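Local coordinates for protein putative laminarinase (Phanerochaete chrysosporium, PDB 2W39) that probably hydrolyses beta-1,3(4)-glucans such as laminarin and lichenin, as a family 16 glycoside hydrolase secreted by a white-rot fungus, at residues T131-P141 with N153-T163. Residues are numbered along the deposited sequence; the frame is centred on the assembly and turned at random. Where two conformers were deposited one is given.
Sequences TLHTGANCAMP and NNCDVNTDGNT. With LGC (D-glucono-1,5-lactone), chain D; BGC (beta-D-glucopyranose), chain B.
With CG anti to its carbonyl carbon (chi1 -57°), the H133 ring is swung so that its ND1 meets N162, whose CG lies anti to the backbone N (chi1 -160°) and carries the amide back to meet it. H133 ND1 donates to N162 OD1 at 2.7 Å, approaching from above the carbonyl plane; ring and amide planes stand 58° apart. Glucose and gluconolactone are modelled in the same place, as alternative occupants of one site. The other branch of the amide, N162 ND2, lies 3.3 Å from O2 of the glucose, and in either occupant O2 sits over one face of the imidazole. V157 CG1 lies at the ring's edge, in its plane, 3.5 Å from H133 CB. The other ring nitrogen, H133 NE2, makes a weak bond to D117 and, with the lactone in place, is a short 2.8 Å from its O1.

Behind this pair the backbones are stitched together: T134 N donates to C155 O, V157 N to T134 O nearly head-on (2.9 Å), C155 N to C138 O, and M140 N to N153 O. Between them C155 SG is packed by C138 SG at 3.7 Å and by M140 CE, although each cysteine is joined elsewhere, C138 to C236 and C155 to C165. D156 N-caps the 157-160 helix, its OD1 accepting from N158 N at 3.0 Å, while OD2 takes the T159 hydroxyl and a water that in turn accepts from N137 N.

Were H133 replaced by alanine, N162 OD1 would probably lose its ring donor and the amide be freer to turn from the sugar. H133 and N162 belong to the -1/-2 sugar pocket of this beta-sandwich, and in the conformer described the ND1 bond probably sets which branch of the amide faces the sugar: the oxygen is engaged by the ring, leaving the NH2 to donate to the sugar hydroxyl.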
loop_
_atom_site.group_PDB
_atom_site.type_symbol
_atom_site.label_atom_id
_atom_site.label_comp_id
_atom_site.label_asym_id
_atom_site.label_seq_id
_atom_site.Cartn_x
_atom_site.Cartn_y
_atom_site.Cartn_z
ATOM N N THR A 131 6.315 6.572 0.610
ATOM C CA THR A 131 6.320 7.753 1.476
ATOM C C THR A 131 6.503 7.341 2.921
ATOM O O THR A 131 5.916 6.350 3.373
ATOM C CB THR A 131 4.970 8.489 1.335
ATOM O OG1 THR A 131 4.690 8.724 -0.049
ATOM C CG2 THR A 131 4.971 9.812 2.054
ATOM N N LEU A 132 7.279 8.140 3.656
ATOM C CA LEU A 132 7.289 8.000 5.115
ATOM C C LEU A 132 6.516 9.136 5.755
ATOM O O LEU A 132 6.574 10.287 5.290
ATOM C CB LEU A 132 8.700 8.020 5.705
ATOM C CG LEU A 132 9.738 7.103 5.076
ATOM C CD1 LEU A 132 11.016 7.148 5.881
ATOM C CD2 LEU A 132 9.251 5.670 4.933
ATOM N N HIS A 133 5.819 8.819 6.839
ATOM C CA HIS A 133 5.182 9.826 7.695
ATOM C C HIS A 133 5.693 9.584 9.102
ATOM O O HIS A 133 5.625 8.459 9.598
ATOM C CB HIS A 133 3.659 9.660 7.705
ATOM C CG HIS A 133 3.016 9.711 6.357
ATOM N ND1 HIS A 133 2.138 10.703 5.986
ATOM C CD2 HIS A 133 3.085 8.862 5.303
ATOM C CE1 HIS A 133 1.708 10.476 4.756
ATOM N NE2 HIS A 133 2.273 9.368 4.317
ATOM N N THR A 134 6.207 10.639 9.735
ATOM C CA THR A 134 6.826 10.529 11.048
ATOM C C THR A 134 6.436 11.727 11.900
ATOM O O THR A 134 5.779 12.670 11.432
ATOM C CB THR A 134 8.374 10.487 10.950
ATOM O OG1 THR A 134 8.850 11.755 10.477
ATOM C CG2 THR A 134 8.861 9.385 10.022
ATOM N N GLY A 135 6.886 11.695 13.144
ATOM C CA GLY A 135 6.948 12.904 13.971
ATOM C C GLY A 135 8.163 13.767 13.662
ATOM O O GLY A 135 8.831 13.632 12.629
ATOM N N ALA A 136 8.453 14.676 14.586
ATOM C CA ALA A 136 9.421 15.738 14.374
ATOM C C ALA A 136 10.836 15.264 14.101
ATOM O O ALA A 136 11.256 14.200 14.584
ATOM C CB ALA A 136 9.420 16.679 15.570
ATOM N N ASN A 137 11.553 16.072 13.327
ATOM C CA ASN A 137 12.981 15.894 13.089
ATOM C C ASN A 137 13.272 14.621 12.305
ATOM O O ASN A 137 13.938 13.699 12.790
ATOM C CB ASN A 137 13.784 15.960 14.400
ATOM C CG ASN A 137 15.274 16.042 14.162
ATOM O OD1 ASN A 137 15.721 16.607 13.168
ATOM N ND2 ASN A 137 16.051 15.471 15.072
ATOM N N CYS A 138 12.734 14.575 11.090
ATOM C CA CYS A 138 13.022 13.505 10.163
ATOM C C CYS A 138 12.873 14.066 8.758
ATOM O O CYS A 138 11.760 14.315 8.295
ATOM C CB CYS A 138 12.085 12.319 10.405
ATOM S SG CYS A 138 12.350 10.939 9.274
ATOM N N ALA A 139 14.000 14.230 8.072
ATOM C CA ALA A 139 14.034 14.739 6.707
ATOM C C ALA A 139 14.950 13.849 5.866
ATOM O O ALA A 139 15.642 12.977 6.413
ATOM C CB ALA A 139 14.494 16.201 6.668
ATOM N N MET A 140 14.956 14.103 4.552
ATOM C CA MET A 140 15.701 13.307 3.592
ATOM C C MET A 140 16.613 14.222 2.783
ATOM O O MET A 140 16.250 15.366 2.482
ATOM C CB MET A 140 14.740 12.569 2.653
ATOM C CG MET A 140 13.894 11.522 3.366
ATOM S SD MET A 140 14.946 10.192 4.015
ATOM C CE MET A 140 14.209 9.860 5.621
ATOM N N PRO A 141 17.803 13.725 2.412
ATOM C CA PRO A 141 18.707 14.542 1.620
ATOM C C PRO A 141 18.188 14.744 0.212
ATOM O O PRO A 141 17.441 13.915 -0.309
ATOM C CB PRO A 141 20.025 13.755 1.623
ATOM C CG PRO A 141 19.708 12.406 2.073
ATOM C CD PRO A 141 18.369 12.403 2.727
ATOM N N ASN A 153 10.785 16.310 0.947
ATOM C CA ASN A 153 11.861 15.722 1.741
ATOM C C ASN A 153 11.748 15.938 3.245
ATOM O O ASN A 153 12.683 15.646 3.971
ATOM C CB ASN A 153 13.226 16.145 1.197
ATOM C CG ASN A 153 13.573 15.426 -0.094
ATOM O OD1 ASN A 153 13.284 14.236 -0.250
ATOM N ND2 ASN A 153 14.209 16.130 -1.013
ATOM N N ASN A 154 10.619 16.458 3.708
ATOM C CA ASN A 154 10.364 16.539 5.144
ATOM C C ASN A 154 9.325 15.499 5.508
ATOM O O ASN A 154 8.212 15.566 5.007
ATOM C CB ASN A 154 9.883 17.943 5.503
ATOM C CG ASN A 154 9.571 18.090 6.973
ATOM O OD1 ASN A 154 9.873 17.219 7.792
ATOM N ND2 ASN A 154 8.961 19.222 7.323
ATOM N N CYS A 155 9.693 14.531 6.351
ATOM C CA CYS A 155 8.789 13.418 6.685
ATOM C C CYS A 155 7.838 13.728 7.835
ATOM O O CYS A 155 6.883 12.981 8.052
ATOM C CB CYS A 155 9.578 12.160 7.066
ATOM S SG CYS A 155 10.941 11.713 5.960
ATOM N N ASP A 156 8.129 14.792 8.590
ATOM C CA ASP A 156 7.377 15.154 9.786
ATOM C C ASP A 156 6.008 15.669 9.400
ATOM O O ASP A 156 5.882 16.757 8.818
ATOM C CB ASP A 156 8.152 16.252 10.536
ATOM C CG ASP A 156 7.391 16.844 11.707
ATOM O OD1 ASP A 156 6.453 16.196 12.231
ATOM O OD2 ASP A 156 7.758 17.974 12.117
ATOM N N VAL A 157 4.970 14.927 9.778
ATOM C CA VAL A 157 3.612 15.292 9.369
ATOM C C VAL A 157 3.139 16.620 9.981
ATOM O O VAL A 157 2.248 17.277 9.434
ATOM C CB VAL A 157 2.592 14.190 9.674
ATOM C CG1 VAL A 157 2.997 12.873 9.017
ATOM C CG2 VAL A 157 2.454 13.986 11.158
ATOM N N ASN A 158 3.756 17.001 11.100
ATOM C CA ASN A 158 3.407 18.213 11.840
ATOM C C ASN A 158 3.877 19.495 11.151
ATOM O O ASN A 158 3.376 20.592 11.456
ATOM C CB ASN A 158 4.006 18.136 13.255
ATOM C CG ASN A 158 3.561 16.886 14.028
ATOM O OD1 ASN A 158 4.377 16.018 14.384
ATOM N ND2 ASN A 158 2.266 16.793 14.290
ATOM N N THR A 159 4.852 19.372 10.251
ATOM C CA THR A 159 5.463 20.541 9.606
ATOM C C THR A 159 5.535 20.461 8.071
ATOM O O THR A 159 6.013 21.411 7.425
ATOM C CB THR A 159 6.884 20.848 10.175
ATOM O OG1 THR A 159 7.747 19.721 9.965
ATOM C CG2 THR A 159 6.839 21.198 11.678
ATOM N N ASP A 160 4.962 19.394 7.496
ATOM C CA ASP A 160 4.800 19.265 6.030
ATOM C C ASP A 160 3.343 19.302 5.519
ATOM O O ASP A 160 3.094 19.650 4.357
ATOM C CB ASP A 160 5.568 18.044 5.456
ATOM C CG ASP A 160 5.023 16.689 5.936
ATOM O OD1 ASP A 160 3.823 16.564 6.260
ATOM O OD2 ASP A 160 5.810 15.722 5.970
ATOM N N GLY A 161 2.391 18.958 6.385
ATOM C CA GLY A 161 0.968 18.967 6.026
ATOM C C GLY A 161 0.444 17.553 5.861
ATOM O O GLY A 161 -0.469 17.296 5.074
ATOM N N ASN A 162 0.971 16.573 6.557
ATOM C CA ASN A 162 0.760 15.146 6.310
ATOM C C ASN A 162 0.981 14.846 4.884
ATOM O O ASN A 162 0.423 13.886 4.440
ATOM C CB ASN A 162 -0.598 14.477 6.805
ATOM C CG ASN A 162 -0.487 12.903 6.922
ATOM O OD1 ASN A 162 0.535 12.442 7.211
ATOM N ND2 ASN A 162 -1.541 12.132 6.650
ATOM N N THR A 163 1.950 15.497 4.235
ATOM C CA THR A 163 2.270 14.876 2.951
ATOM C C THR A 163 3.217 13.697 3.198
ATOM O O THR A 163 3.255 12.763 2.398
ATOM C CB THR A 163 2.976 15.810 1.959
ATOM O OG1 THR A 163 4.230 16.224 2.501
ATOM C CG2 THR A 163 2.120 17.030 1.640
HETATM C C1 LGC D . -1.162 7.845 4.371
HETATM C C2 LGC D . -1.907 8.319 5.583
HETATM O O5 LGC D . -1.327 6.505 3.808
HETATM O O1 LGC D . -0.389 8.604 3.809
HETATM O O2 LGC D . -0.991 8.828 6.571
HETATM C C3 LGC D . -2.792 7.203 6.150
HETATM O O3 LGC D . -3.820 7.768 6.983
HETATM C C4 LGC D . -3.409 6.390 5.011
HETATM O O4 LGC D . -4.434 5.524 5.488
HETATM C C5 LGC D . -2.279 5.592 4.372
HETATM C C6 LGC D . -2.703 4.623 3.272
HETATM O O6 LGC D . -3.449 5.268 2.229
HETATM C C2 BGC B . -1.935 8.366 5.133
HETATM C C3 BGC B . -2.674 7.318 5.969
HETATM C C4 BGC B . -3.424 6.392 5.027
HETATM C C5 BGC B . -2.373 5.600 4.264
HETATM C C6 BGC B . -3.009 4.557 3.354
HETATM C C1 BGC B . -1.295 7.840 3.832
HETATM O O1 BGC B . -1.689 8.686 2.736
HETATM O O2 BGC B . -0.925 8.995 5.940
HETATM O O3 BGC B . -3.568 7.944 6.908
HETATM O O4 BGC B . -4.288 5.512 5.744
HETATM O O5 BGC B . -1.557 6.470 3.463
HETATM O O6 BGC B . -3.436 5.177 2.136
HETATM O O HOH W 1 10.443 18.382 12.121
HETATM O O HOH W 2 11.642 17.097 10.012
#